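Local coordinates for mandelate racemase / muconate lactonizing enzyme, C-terminal domain protein (Pseudovibrio sp. JE062, PDB 4JHM) that is of unknown specific function but belongs to the mandelate racemase / muconate lactonizing enzyme family of the enolase superfamily, with a C-terminal domain of TIM-barrel type, at residues A163-C168 / W220-V225; A177-V182 / H216-L221; K208-M213 / T240-S245; A138-F143 / F150-D155. One frame throughout, in Å; residues are numbered along the deposited sequence.

Interaction 1. Residues A163-C168 / W220-V225; sequences AIKLHC and WLEAPV
Lys165 NZ donates to Glu222 OE1 at 3.0 Å, a hydrogen bond within a salt bridge, while Glu222 OE2 lies farther from the same NZ, at 3.5 Å, so the carboxylate is gripped unevenly. The nitrogen reaches OE1 from its syn side, 25° out of the carboxylate plane. Both chains leave the backbone with CG anti to N, and they meet at about a right angle: Glu222 runs on extended, whereas Lys165 bends at chi3 (81°) to bring its ammonium round to the acid. NZ has further partners in the carboxylate of Glu324 and the hydroxyl of Tyr137.

Packing adds little: Lys165 CD comes obliquely to the indole of Trp220, 4.2 Å from Trp220 NE1, and the tryptophan also packs on Met194.

The two backbones stay well apart, Lys165 CA and Trp220 CA being 8.7 Å from each other, because strand 192-196 runs between them in the parallel barrel sheet and pairs with both 163-167 and 220-222. The bridge therefore spans a whole strand on the inner side of the barrel, while strand 133-139 flanks 163-167 and strand 243-245 flanks 220-222.

Interaction 2. Residues A177-V182 / H216-L221; sequences ALVEAV and HNWEWL
Trp218 turns its CG away from its own carbonyl carbon and beside the backbone N (chi1 -77°), and chi2 of 37° then swings the six-membered ring of the indole toward helix 172-186. On the helix, both methyls of Val179 meet the far end of that ring. CG2 makes the closer approach, with Val179 CG2 3.8 Å from Trp218 CH2 and 4.0 Å from Trp218 CZ3; CG1 stands somewhat farther off, 4.2 Å from Trp218 CH2. The two side chains meet at a slant. One turn further along, Val182 adds a looser touch, its CG1 4.3 Å from Trp218 CZ2.

The carbonyl of Val179 is part of the same surface: its O lies 3.7 Å from Trp218 CZ2, obliquely placed to the ring, so the indole meets backbone as well as methyl groups. This is the layering of a TIM barrel, where the helices pack outside the parallel sheet. Here the tryptophan sits on the connection from helix 203-215 into strand 220-222, and its ring reaches back to a helix earlier in the chain.

Polar and aromatic neighbours meet the indole from other parts of the fold. Its NE1 hydrogen-bonds to Glu183 OE1, on the same helix as the two valines. Trp212 meets the ring edge-to-face, and Phe193 of strand 192-196 packs against it with planes at about 35°. Within its own segment, His216 O lies in the ring plane at the edge of the Trp218 indole.

Interaction 3. Residues K208-M213 / T240-S245; sequences KMAKWM and TDLEIS
Leu242 reaches out to helix 203-215 from the connection into strand 243-245, part of the outer layer of a TIM barrel, where helices pack around the parallel strands and their connections. Its CB leaves the backbone toward the helix, and CG stands anti to the backbone N (chi1 -179°), which carries the branch point out between Ala210 and Met213, a selenomethionine. From CG the two methyls divide the work. CD1 has the lighter share, lying 4.1 Å from Met213 CB. CD2 settles against the helix itself: it is 3.7 Å from Ala210 O, 3.9 Å from Ala210 CB and 3.7 Å from Met213 CB, and Met213 CE closes in at 4.0 Å from the same methyl. The bend of Met213 at chi3 (60°) turns its terminal methyl toward the leucine, and the two side chains pass at a slant. Ala210 lets the leucine come right up to the helix backbone.

Beyond the segments, Leu221 of strand 220-222 packs on both Met213 and Leu242, and Leu236 of helix 230-239 touches Ala210. Thr240 joins through CG2, 4.3 Å from Ala210 CB. Its hydroxyl shapes the turn: Thr240 OG1 accepts from Leu242 N at 3.2 Å, with an N-H...O angle of 139°, an ST turn.

Interaction 4. Residues A138-F143 / F150-D155; sequences ASTPMF and FPYIDD
Thr140 and Tyr152 bring the backbones nearest, their CA atoms 8.5 Å apart, near strand 133-139, where helix 149-159 packs alongside in a beta-alpha-beta unit with strand 163-167. Tyr152 spans the gap, its CG anti to the backbone N (chi1 175°), so that the ring leaves the helix toward segment 138-143. Thr140 meets it obliquely through CG2, next to Tyr152 CE1. Pro141 and Tyr152 point at each other from opposite directions, with Pro141 CD 3.8 Å from Tyr152 CZ. Nearer the root of the tyrosine, Phe143 turns its edge to the Tyr152 face in an offset edge-to-face pair, ring centroids 5.7 Å apart and planes at 63°; Phe143 CE2 also packs 3.7 Å from Tyr152 CB. Tyr149 meets Phe143 edge-to-face as well.

The polar atoms look elsewhere. Thr140 OG1 donates to Pro141 O at 3.0 Å, with the donor tilted 32° from the carbonyl plane, which ties Thr140 to the next residue. Tyr152 OH lies 4.2 Å from Ala138 CB. The contact between the segments is thus apolar and aromatic, while the hydroxyl of Tyr152 is satisfied by Tyr327 O, which links the helix to the chain just beyond strand 323-326.

In the fold
All four contacts belong to the barrel part of the chain and reach the same sheet. Interaction 4 comes first and closes before interaction 1 opens; interactions 1 and 2 both end on strand 220-222 and share Trp220 and Leu221, while interaction 3 alternates with each of them along the chain. The centres of interactions 1 and 2 lie about 9 Å apart. Those of interactions 2 and 3 are about 10 Å apart, and those of interactions 1 and 3 about 11 Å. The centres of interactions 3 and 4 are about 22 Å apart and the two do not touch. Interaction 1 bridges side chains inside the barrel, whereas the others fasten helices 149-159, 172-186 and 203-215 around it.

Interaction 1. Residues A163-C168 / W220-V225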
loop_
_atom_site.group_PDB
_atom_site.type_symbol
_atom_site.label_atom_id
_atom_site.label_comp_id
_atom_site.label_asym_id
_atom_site.label_seq_id
_atom_site.Cartn_x
_atom_site.Cartn_y
_atom_site.Cartn_z
ATOM N N ALA A 163 -6.390 -27.207 29.642
ATOM C CA ALA A 163 -5.750 -25.937 29.339
ATOM C C ALA A 163 -5.947 -24.963 30.489
ATOM O O ALA A 163 -6.974 -24.986 31.167
ATOM C CB ALA A 163 -6.325 -25.356 28.058
ATOM N N ILE A 164 -4.956 -24.109 30.706
ATOM C CA ILE A 164 -5.025 -23.125 31.769
ATOM C C ILE A 164 -4.602 -21.750 31.267
ATOM O O ILE A 164 -3.510 -21.590 30.723
ATOM C CB ILE A 164 -4.112 -23.520 32.939
ATOM C CG1 ILE A 164 -4.550 -24.869 33.515
ATOM C CG2 ILE A 164 -4.133 -22.439 34.010
ATOM C CD1 ILE A 164 -3.691 -25.354 34.661
ATOM N N LYS A 165 -5.474 -20.760 31.438
ATOM C CA LYS A 165 -5.103 -19.378 31.173
ATOM C C LYS A 165 -4.790 -18.696 32.492
ATOM O O LYS A 165 -5.688 -18.395 33.278
ATOM C CB LYS A 165 -6.202 -18.605 30.439
ATOM C CG LYS A 165 -5.857 -17.128 30.272
ATOM C CD LYS A 165 -6.877 -16.368 29.446
ATOM C CE LYS A 165 -8.098 -15.974 30.260
ATOM N NZ LYS A 165 -9.169 -15.394 29.401
ATOM N N LEU A 166 -3.507 -18.456 32.722
ATOM C CA LEU A 166 -3.057 -17.805 33.932
ATOM C C LEU A 166 -3.414 -16.330 33.899
ATOM O O LEU A 166 -3.132 -15.652 32.925
ATOM C CB LEU A 166 -1.540 -17.925 34.053
ATOM C CG LEU A 166 -0.944 -19.325 33.963
ATOM C CD1 LEU A 166 0.542 -19.233 33.657
ATOM C CD2 LEU A 166 -1.187 -20.083 35.252
ATOM N N HIS A 167 -4.037 -15.831 34.959
ATOM C CA HIS A 167 -4.050 -14.394 35.187
ATOM C C HIS A 167 -2.830 -14.091 36.032
ATOM O O HIS A 167 -2.495 -14.848 36.946
ATOM C CB HIS A 167 -5.338 -13.925 35.859
ATOM C CG HIS A 167 -6.478 -13.759 34.905
ATOM N ND1 HIS A 167 -7.562 -14.609 34.879
ATOM C CD2 HIS A 167 -6.689 -12.853 33.922
ATOM C CE1 HIS A 167 -8.399 -14.227 33.932
ATOM N NE2 HIS A 167 -7.892 -13.163 33.335
ATOM N N CYS A 168 -2.148 -13.001 35.705
ATOM C CA CYS A 168 -0.842 -12.731 36.280
ATOM C C CYS A 168 -0.753 -11.340 36.891
ATOM O O CYS A 168 -1.750 -10.624 37.006
ATOM C CB CYS A 168 0.235 -12.904 35.207
ATOM S SG CYS A 168 0.057 -11.780 33.807
ATOM N N TRP A 220 -1.819 -18.962 23.706
ATOM C CA TRP A 220 -2.029 -17.595 23.239
ATOM C C TRP A 220 -1.704 -16.530 24.281
ATOM O O TRP A 220 -1.803 -16.766 25.481
ATOM C CB TRP A 220 -3.454 -17.405 22.689
ATOM C CG TRP A 220 -4.541 -17.204 23.703
ATOM C CD1 TRP A 220 -4.580 -16.274 24.700
ATOM C CD2 TRP A 220 -5.773 -17.918 23.776
ATOM N NE1 TRP A 220 -5.751 -16.385 25.409
ATOM C CE2 TRP A 220 -6.503 -17.386 24.855
ATOM C CE3 TRP A 220 -6.326 -18.972 23.042
ATOM C CZ2 TRP A 220 -7.756 -17.870 25.218
ATOM C CZ3 TRP A 220 -7.570 -19.451 23.400
ATOM C CH2 TRP A 220 -8.274 -18.898 24.477
ATOM N N LEU A 221 -1.299 -15.361 23.792
ATOM C CA LEU A 221 -1.088 -14.188 24.623
ATOM C C LEU A 221 -2.285 -13.268 24.465
ATOM O O LEU A 221 -2.534 -12.741 23.381
ATOM C CB LEU A 221 0.189 -13.450 24.206
ATOM C CG LEU A 221 0.408 -12.075 24.855
ATOM C CD1 LEU A 221 0.288 -12.179 26.366
ATOM C CD2 LEU A 221 1.750 -11.471 24.472
ATOM N N GLU A 222 -3.021 -13.069 25.547
ATOM C CA GLU A 222 -4.238 -12.270 25.502
ATOM C C GLU A 222 -3.995 -10.868 26.053
ATOM O O GLU A 222 -3.454 -10.705 27.144
ATOM C CB GLU A 222 -5.358 -12.974 26.288
ATOM C CG GLU A 222 -6.534 -12.080 26.650
ATOM C CD GLU A 222 -7.661 -12.831 27.333
ATOM O OE1 GLU A 222 -7.869 -14.026 27.017
ATOM O OE2 GLU A 222 -8.342 -12.216 28.185
ATOM N N ALA A 223 -4.395 -9.856 25.291
ATOM C CA ALA A 223 -4.331 -8.477 25.759
ATOM C C ALA A 223 -2.905 -8.079 26.133
ATOM O O ALA A 223 -2.637 -7.741 27.284
ATOM C CB ALA A 223 -5.257 -8.291 26.952
ATOM N N PRO A 224 -1.982 -8.128 25.162
ATOM C CA PRO A 224 -0.593 -7.766 25.430
ATOM C C PRO A 224 -0.465 -6.305 25.830
ATOM O O PRO A 224 0.193 -5.993 26.821
ATOM C CB PRO A 224 0.114 -8.032 24.098
ATOM C CG PRO A 224 -0.967 -8.062 23.064
ATOM C CD PRO A 224 -2.198 -8.545 23.767
ATOM N N VAL A 225 -1.108 -5.425 25.069
ATOM C CA VAL A 225 -1.108 -3.992 25.351
ATOM C C VAL A 225 -2.514 -3.409 25.156
ATOM O O VAL A 225 -3.491 -4.149 24.980
ATOM C CB VAL A 225 -0.098 -3.251 24.455
ATOM C CG1 VAL A 225 1.321 -3.633 24.833
ATOM C CG2 VAL A 225 -0.341 -3.561 22.990
#

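Interaction 2. Residues A177-V182 / H216-L221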
loop_
_atom_site.group_PDB
_atom_site.type_symbol
_atom_site.label_atom_id
_atom_site.label_comp_id
_atom_site.label_asym_id
_atom_site.label_seq_id
_atom_site.Cartn_x
_atom_site.Cartn_y
_atom_site.Cartn_z
ATOM N N ALA A 177 9.055 -14.346 36.149
ATOM C CA ALA A 177 9.424 -15.297 37.195
ATOM C C ALA A 177 8.345 -16.366 37.310
ATOM O O ALA A 177 8.630 -17.528 37.590
ATOM C CB ALA A 177 9.612 -14.583 38.524
ATOM N N LEU A 178 7.100 -15.958 37.090
ATOM C CA LEU A 178 5.978 -16.881 37.103
ATOM C C LEU A 178 6.048 -17.786 35.884
ATOM O O LEU A 178 6.229 -18.995 35.991
ATOM C CB LEU A 178 4.667 -16.099 37.086
ATOM C CG LEU A 178 3.415 -16.913 36.761
ATOM C CD1 LEU A 178 3.024 -17.784 37.944
ATOM C CD2 LEU A 178 2.270 -15.989 36.382
ATOM N N VAL A 179 5.913 -17.173 34.718
ATOM C CA VAL A 179 5.863 -17.896 33.456
ATOM C C VAL A 179 6.960 -18.955 33.302
ATOM O O VAL A 179 6.691 -20.057 32.836
ATOM C CB VAL A 179 5.906 -16.903 32.276
ATOM C CG1 VAL A 179 6.612 -17.507 31.081
ATOM C CG2 VAL A 179 4.493 -16.470 31.908
ATOM N N GLU A 180 8.188 -18.629 33.693
ATOM C CA GLU A 180 9.321 -19.538 33.503
ATOM C C GLU A 180 9.309 -20.705 34.497
ATOM O O GLU A 180 9.638 -21.842 34.140
ATOM C CB GLU A 180 10.641 -18.766 33.598
ATOM C CG GLU A 180 10.849 -17.785 32.454
ATOM C CD GLU A 180 12.239 -17.175 32.429
ATOM O OE1 GLU A 180 12.746 -16.797 33.502
ATOM O OE2 GLU A 180 12.819 -17.061 31.328
ATOM N N ALA A 181 8.925 -20.418 35.737
ATOM C CA ALA A 181 8.834 -21.441 36.775
ATOM C C ALA A 181 7.750 -22.468 36.451
ATOM O O ALA A 181 7.883 -23.645 36.787
ATOM C CB ALA A 181 8.559 -20.796 38.124
ATOM N N VAL A 182 6.679 -22.014 35.805
ATOM C CA VAL A 182 5.591 -22.900 35.403
ATOM C C VAL A 182 6.011 -23.806 34.253
ATOM O O VAL A 182 5.670 -24.986 34.232
ATOM C CB VAL A 182 4.342 -22.106 34.974
ATOM C CG1 VAL A 182 3.426 -22.971 34.120
ATOM C CG2 VAL A 182 3.594 -21.580 36.190
ATOM N N HIS A 216 8.243 -21.793 23.591
ATOM C CA HIS A 216 7.779 -22.866 24.457
ATOM C C HIS A 216 6.343 -23.287 24.120
ATOM O O HIS A 216 5.652 -23.909 24.926
ATOM C CB HIS A 216 7.939 -22.451 25.920
ATOM C CG HIS A 216 9.366 -22.203 26.319
ATOM N ND1 HIS A 216 9.977 -20.972 26.190
ATOM C CD2 HIS A 216 10.304 -23.033 26.838
ATOM C CE1 HIS A 216 11.224 -21.051 26.619
ATOM N NE2 HIS A 216 11.448 -22.292 27.016
ATOM N N ASN A 217 5.918 -22.955 22.906
ATOM C CA ASN A 217 4.660 -23.446 22.348
ATOM C C ASN A 217 3.413 -23.199 23.208
ATOM O O ASN A 217 2.465 -23.979 23.168
ATOM C CB ASN A 217 4.790 -24.937 22.013
ATOM C CG ASN A 217 5.612 -25.186 20.756
ATOM O OD1 ASN A 217 5.523 -24.441 19.781
ATOM N ND2 ASN A 217 6.408 -26.247 20.771
ATOM N N TRP A 218 3.403 -22.109 23.968
ATOM C CA TRP A 218 2.207 -21.730 24.714
ATOM C C TRP A 218 1.100 -21.369 23.741
ATOM O O TRP A 218 1.354 -21.113 22.568
ATOM C CB TRP A 218 2.482 -20.564 25.654
ATOM C CG TRP A 218 3.207 -20.971 26.880
ATOM C CD1 TRP A 218 4.188 -21.909 26.973
ATOM C CD2 TRP A 218 3.030 -20.440 28.199
ATOM N NE1 TRP A 218 4.628 -22.005 28.270
ATOM C CE2 TRP A 218 3.933 -21.112 29.042
ATOM C CE3 TRP A 218 2.189 -19.469 28.748
ATOM C CZ2 TRP A 218 4.022 -20.845 30.404
ATOM C CZ3 TRP A 218 2.277 -19.203 30.096
ATOM C CH2 TRP A 218 3.188 -19.888 30.912
ATOM N N GLU A 219 -0.125 -21.336 24.249
ATOM C CA GLU A 219 -1.315 -21.331 23.406
ATOM C C GLU A 219 -1.625 -19.952 22.837
ATOM O O GLU A 219 -1.696 -19.788 21.621
ATOM C CB GLU A 219 -2.502 -21.891 24.200
ATOM C CG GLU A 219 -3.821 -21.934 23.449
ATOM C CD GLU A 219 -3.816 -22.920 22.302
ATOM O OE1 GLU A 219 -2.760 -23.540 22.052
ATOM O OE2 GLU A 219 -4.871 -23.073 21.651
ATOM N N TRP A 220 -1.819 -18.962 23.706
ATOM C CA TRP A 220 -2.029 -17.595 23.239
ATOM C C TRP A 220 -1.704 -16.530 24.281
ATOM O O TRP A 220 -1.803 -16.766 25.481
ATOM C CB TRP A 220 -3.454 -17.405 22.689
ATOM C CG TRP A 220 -4.541 -17.204 23.703
ATOM C CD1 TRP A 220 -4.580 -16.274 24.700
ATOM C CD2 TRP A 220 -5.773 -17.918 23.776
ATOM N NE1 TRP A 220 -5.751 -16.385 25.409
ATOM C CE2 TRP A 220 -6.503 -17.386 24.855
ATOM C CE3 TRP A 220 -6.326 -18.972 23.042
ATOM C CZ2 TRP A 220 -7.756 -17.870 25.218
ATOM C CZ3 TRP A 220 -7.570 -19.451 23.400
ATOM C CH2 TRP A 220 -8.274 -18.898 24.477
ATOM N N LEU A 221 -1.299 -15.361 23.792
ATOM C CA LEU A 221 -1.088 -14.188 24.623
ATOM C C LEU A 221 -2.285 -13.268 24.465
ATOM O O LEU A 221 -2.534 -12.741 23.381
ATOM C CB LEU A 221 0.189 -13.450 24.206
ATOM C CG LEU A 221 0.408 -12.075 24.855
ATOM C CD1 LEU A 221 0.288 -12.179 26.366
ATOM C CD2 LEU A 221 1.750 -11.471 24.472
#

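Interaction 3. Residues K208-M213 / T240-S245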
loop_
_atom_site.group_PDB
_atom_site.type_symbol
_atom_site.label_atom_id
_atom_site.label_comp_id
_atom_site.label_asym_id
_atom_site.label_seq_id
_atom_site.Cartn_x
_atom_site.Cartn_y
_atom_site.Cartn_z
ATOM N N LYS A 208 8.770 -9.256 23.824
ATOM C CA LYS A 208 9.708 -10.132 24.500
ATOM C C LYS A 208 8.999 -11.393 25.002
ATOM O O LYS A 208 9.490 -12.511 24.830
ATOM C CB LYS A 208 10.366 -9.394 25.663
ATOM C CG LYS A 208 11.817 -9.775 25.888
ATOM C CD LYS A 208 12.768 -8.778 25.248
ATOM C CE LYS A 208 12.927 -7.534 26.108
ATOM N NZ LYS A 208 14.132 -6.744 25.722
HETATM N N MSE A 209 7.836 -11.205 25.618
HETATM C CA MSE A 209 7.071 -12.315 26.187
HETATM C C MSE A 209 6.543 -13.214 25.111
HETATM O O MSE A 209 6.499 -14.434 25.279
HETATM C CB MSE A 209 5.900 -11.762 26.994
HETATM C CG MSE A 209 4.942 -12.852 27.473
HETATM SE SE MSE A 209 5.706 -13.923 28.950
HETATM C CE MSE A 209 6.228 -12.476 30.177
ATOM N N ALA A 210 6.132 -12.618 23.995
ATOM C CA ALA A 210 5.528 -13.370 22.897
ATOM C C ALA A 210 6.546 -14.310 22.266
ATOM O O ALA A 210 6.262 -15.492 22.053
ATOM C CB ALA A 210 4.966 -12.419 21.858
ATOM N N LYS A 211 7.731 -13.774 21.978
ATOM C CA LYS A 211 8.834 -14.569 21.457
ATOM C C LYS A 211 9.149 -15.725 22.396
ATOM O O LYS A 211 9.418 -16.838 21.956
ATOM C CB LYS A 211 10.083 -13.706 21.264
ATOM C CG LYS A 211 10.024 -12.781 20.061
ATOM C CD LYS A 211 11.424 -12.387 19.617
ATOM C CE LYS A 211 11.413 -11.254 18.596
ATOM N NZ LYS A 211 10.693 -11.583 17.333
ATOM N N TRP A 212 9.112 -15.463 23.696
ATOM C CA TRP A 212 9.347 -16.510 24.676
ATOM C C TRP A 212 8.212 -17.531 24.685
ATOM O O TRP A 212 8.455 -18.738 24.693
ATOM C CB TRP A 212 9.524 -15.908 26.065
ATOM C CG TRP A 212 9.826 -16.929 27.114
ATOM C CD1 TRP A 212 11.052 -17.249 27.622
ATOM C CD2 TRP A 212 8.880 -17.774 27.784
ATOM N NE1 TRP A 212 10.927 -18.237 28.568
ATOM C CE2 TRP A 212 9.605 -18.574 28.687
ATOM C CE3 TRP A 212 7.491 -17.927 27.709
ATOM C CZ2 TRP A 212 8.989 -19.514 29.503
ATOM C CZ3 TRP A 212 6.882 -18.860 28.519
ATOM C CH2 TRP A 212 7.629 -19.644 29.403
HETATM N N MSE A 213 6.972 -17.049 24.685
HETATM C CA MSE A 213 5.811 -17.939 24.692
HETATM C C MSE A 213 5.813 -18.734 23.420
HETATM O O MSE A 213 5.367 -19.882 23.404
HETATM C CB MSE A 213 4.513 -17.145 24.838
HETATM C CG MSE A 213 4.317 -16.707 26.284
HETATM SE SE MSE A 213 2.803 -15.465 26.462
HETATM C CE MSE A 213 1.369 -16.624 25.771
ATOM N N THR A 240 5.561 -13.015 14.938
ATOM C CA THR A 240 5.552 -14.292 15.651
ATOM C C THR A 240 4.436 -15.175 15.118
ATOM O O THR A 240 3.581 -14.723 14.361
ATOM C CB THR A 240 5.321 -14.126 17.168
ATOM O OG1 THR A 240 3.914 -14.037 17.437
ATOM C CG2 THR A 240 6.036 -12.891 17.708
ATOM N N ASP A 241 4.442 -16.437 15.531
ATOM C CA ASP A 241 3.400 -17.382 15.143
ATOM C C ASP A 241 2.440 -17.630 16.304
ATOM O O ASP A 241 1.489 -18.404 16.196
ATOM C CB ASP A 241 4.035 -18.689 14.670
ATOM C CG ASP A 241 4.839 -18.513 13.394
ATOM O OD1 ASP A 241 4.606 -17.517 12.671
ATOM O OD2 ASP A 241 5.703 -19.368 13.111
ATOM N N LEU A 242 2.694 -16.952 17.415
ATOM C CA LEU A 242 1.875 -17.083 18.606
ATOM C C LEU A 242 0.525 -16.406 18.396
ATOM O O LEU A 242 0.459 -15.281 17.897
ATOM C CB LEU A 242 2.602 -16.433 19.784
ATOM C CG LEU A 242 1.926 -16.485 21.150
ATOM C CD1 LEU A 242 1.992 -17.896 21.706
ATOM C CD2 LEU A 242 2.588 -15.494 22.096
ATOM N N GLU A 243 -0.550 -17.086 18.782
ATOM C CA GLU A 243 -1.883 -16.493 18.727
ATOM C C GLU A 243 -1.940 -15.248 19.617
ATOM O O GLU A 243 -1.649 -15.321 20.812
ATOM C CB GLU A 243 -2.936 -17.518 19.171
ATOM C CG GLU A 243 -4.383 -17.036 19.112
ATOM C CD GLU A 243 -5.384 -18.152 19.381
ATOM O OE1 GLU A 243 -4.948 -19.312 19.549
ATOM O OE2 GLU A 243 -6.603 -17.871 19.427
ATOM N N ILE A 244 -2.296 -14.108 19.028
ATOM C CA ILE A 244 -2.424 -12.858 19.775
ATOM C C ILE A 244 -3.887 -12.441 19.828
ATOM O O ILE A 244 -4.514 -12.245 18.786
ATOM C CB ILE A 244 -1.610 -11.729 19.121
ATOM C CG1 ILE A 244 -0.153 -12.159 18.935
ATOM C CG2 ILE A 244 -1.691 -10.458 19.949
ATOM C CD1 ILE A 244 0.527 -12.622 20.203
ATOM N N SER A 245 -4.427 -12.303 21.038
ATOM C CA SER A 245 -5.849 -12.034 21.209
ATOM C C SER A 245 -6.094 -10.693 21.893
ATOM O O SER A 245 -5.244 -10.207 22.628
ATOM C CB SER A 245 -6.493 -13.153 22.018
ATOM O OG SER A 245 -7.867 -13.279 21.701
#

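Interaction 4. Residues A138-F143 / F150-D155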
loop_
_atom_site.group_PDB
_atom_site.type_symbol
_atom_site.label_atom_id
_atom_site.label_comp_id
_atom_site.label_asym_id
_atom_site.label_seq_id
_atom_site.Cartn_x
_atom_site.Cartn_y
_atom_site.Cartn_z
ATOM N N ALA A 138 -9.327 -23.574 32.462
ATOM C CA ALA A 138 -9.487 -22.950 33.764
ATOM C C ALA A 138 -8.877 -21.553 33.718
ATOM O O ALA A 138 -7.682 -21.394 33.458
ATOM C CB ALA A 138 -8.818 -23.791 34.839
ATOM N N SER A 139 -9.704 -20.538 33.946
ATOM C CA SER A 139 -9.235 -19.159 33.953
ATOM C C SER A 139 -8.935 -18.787 35.397
ATOM O O SER A 139 -9.847 -18.649 36.208
ATOM C CB SER A 139 -10.296 -18.240 33.361
ATOM O OG SER A 139 -9.706 -17.112 32.750
ATOM N N THR A 140 -7.654 -18.636 35.715
ATOM C CA THR A 140 -7.206 -18.652 37.108
ATOM C C THR A 140 -7.211 -17.278 37.764
ATOM O O THR A 140 -7.171 -16.258 37.081
ATOM C CB THR A 140 -5.774 -19.209 37.220
ATOM O OG1 THR A 140 -4.828 -18.152 37.013
ATOM C CG2 THR A 140 -5.542 -20.307 36.193
ATOM N N PRO A 141 -7.252 -17.255 39.103
ATOM C CA PRO A 141 -7.057 -16.020 39.844
ATOM C C PRO A 141 -5.574 -15.684 39.945
ATOM O O PRO A 141 -4.725 -16.487 39.550
ATOM C CB PRO A 141 -7.618 -16.353 41.226
ATOM C CG PRO A 141 -7.373 -17.815 41.379
ATOM C CD PRO A 141 -7.498 -18.402 39.997
HETATM N N MSE A 142 -5.268 -14.509 40.478
HETATM C CA MSE A 142 -3.887 -14.084 40.636
HETATM C C MSE A 142 -3.454 -14.342 42.052
HETATM O O MSE A 142 -4.132 -13.948 42.997
HETATM C CB MSE A 142 -3.820 -12.608 40.259
HETATM C CG MSE A 142 -2.865 -11.787 41.114
HETATM SE SE MSE A 142 -3.060 -9.899 40.584
HETATM C CE MSE A 142 -1.186 -9.380 40.872
ATOM N N PHE A 143 -2.326 -15.024 42.216
ATOM C CA PHE A 143 -1.769 -15.250 43.540
ATOM C C PHE A 143 -0.621 -14.275 43.803
ATOM O O PHE A 143 -0.011 -13.753 42.866
ATOM C CB PHE A 143 -1.294 -16.694 43.685
ATOM C CG PHE A 143 -2.373 -17.712 43.439
ATOM C CD1 PHE A 143 -3.489 -17.771 44.254
ATOM C CD2 PHE A 143 -2.265 -18.621 42.397
ATOM C CE1 PHE A 143 -4.484 -18.708 44.032
ATOM C CE2 PHE A 143 -3.254 -19.565 42.172
ATOM C CZ PHE A 143 -4.366 -19.605 42.991
ATOM N N PHE A 150 1.301 -23.482 41.953
ATOM C CA PHE A 150 1.529 -24.895 41.658
ATOM C C PHE A 150 0.428 -25.809 42.202
ATOM O O PHE A 150 -0.074 -26.666 41.472
ATOM C CB PHE A 150 2.904 -25.346 42.162
ATOM C CG PHE A 150 4.048 -24.530 41.622
ATOM C CD1 PHE A 150 4.066 -24.121 40.300
ATOM C CD2 PHE A 150 5.114 -24.185 42.439
ATOM C CE1 PHE A 150 5.120 -23.374 39.806
ATOM C CE2 PHE A 150 6.172 -23.439 41.949
ATOM C CZ PHE A 150 6.176 -23.035 40.631
ATOM N N PRO A 151 0.052 -25.643 43.483
ATOM C CA PRO A 151 -1.067 -26.435 43.991
ATOM C C PRO A 151 -2.320 -26.248 43.143
ATOM O O PRO A 151 -2.944 -27.223 42.734
ATOM C CB PRO A 151 -1.285 -25.876 45.400
ATOM C CG PRO A 151 0.043 -25.335 45.801
ATOM C CD PRO A 151 0.669 -24.816 44.537
ATOM N N TYR A 152 -2.670 -24.997 42.872
ATOM C CA TYR A 152 -3.850 -24.691 42.080
ATOM C C TYR A 152 -3.796 -25.386 40.722
ATOM O O TYR A 152 -4.777 -25.983 40.280
ATOM C CB TYR A 152 -3.990 -23.179 41.887
ATOM C CG TYR A 152 -5.131 -22.800 40.977
ATOM C CD1 TYR A 152 -4.945 -22.701 39.605
ATOM C CD2 TYR A 152 -6.399 -22.559 41.483
ATOM C CE1 TYR A 152 -5.986 -22.362 38.763
ATOM C CE2 TYR A 152 -7.448 -22.220 40.646
ATOM C CZ TYR A 152 -7.232 -22.123 39.286
ATOM O OH TYR A 152 -8.266 -21.786 38.446
ATOM N N ILE A 153 -2.651 -25.304 40.055
ATOM C CA ILE A 153 -2.497 -25.942 38.754
ATOM C C ILE A 153 -2.593 -27.462 38.889
ATOM O O ILE A 153 -3.077 -28.141 37.986
ATOM C CB ILE A 153 -1.164 -25.553 38.086
ATOM C CG1 ILE A 153 -1.194 -24.075 37.685
ATOM C CG2 ILE A 153 -0.904 -26.423 36.864
ATOM C CD1 ILE A 153 0.145 -23.531 37.239
ATOM N N ASP A 154 -2.144 -27.991 40.023
ATOM C CA ASP A 154 -2.205 -29.429 40.262
ATOM C C ASP A 154 -3.649 -29.927 40.413
ATOM O O ASP A 154 -3.971 -31.032 39.978
ATOM C CB ASP A 154 -1.358 -29.810 41.480
ATOM C CG ASP A 154 0.138 -29.760 41.193
ATOM O OD1 ASP A 154 0.522 -29.617 40.013
ATOM O OD2 ASP A 154 0.934 -29.867 42.146
ATOM N N ASP A 155 -4.513 -29.116 41.021
ATOM C CA ASP A 155 -5.947 -29.409 41.033
ATOM C C ASP A 155 -6.485 -29.390 39.611
ATOM O O ASP A 155 -7.066 -30.366 39.141
ATOM C CB ASP A 155 -6.722 -28.374 41.849
ATOM C CG ASP A 155 -6.499 -28.508 43.330
ATOM O OD1 ASP A 155 -6.137 -29.612 43.786
ATOM O OD2 ASP A 155 -6.699 -27.501 44.040
#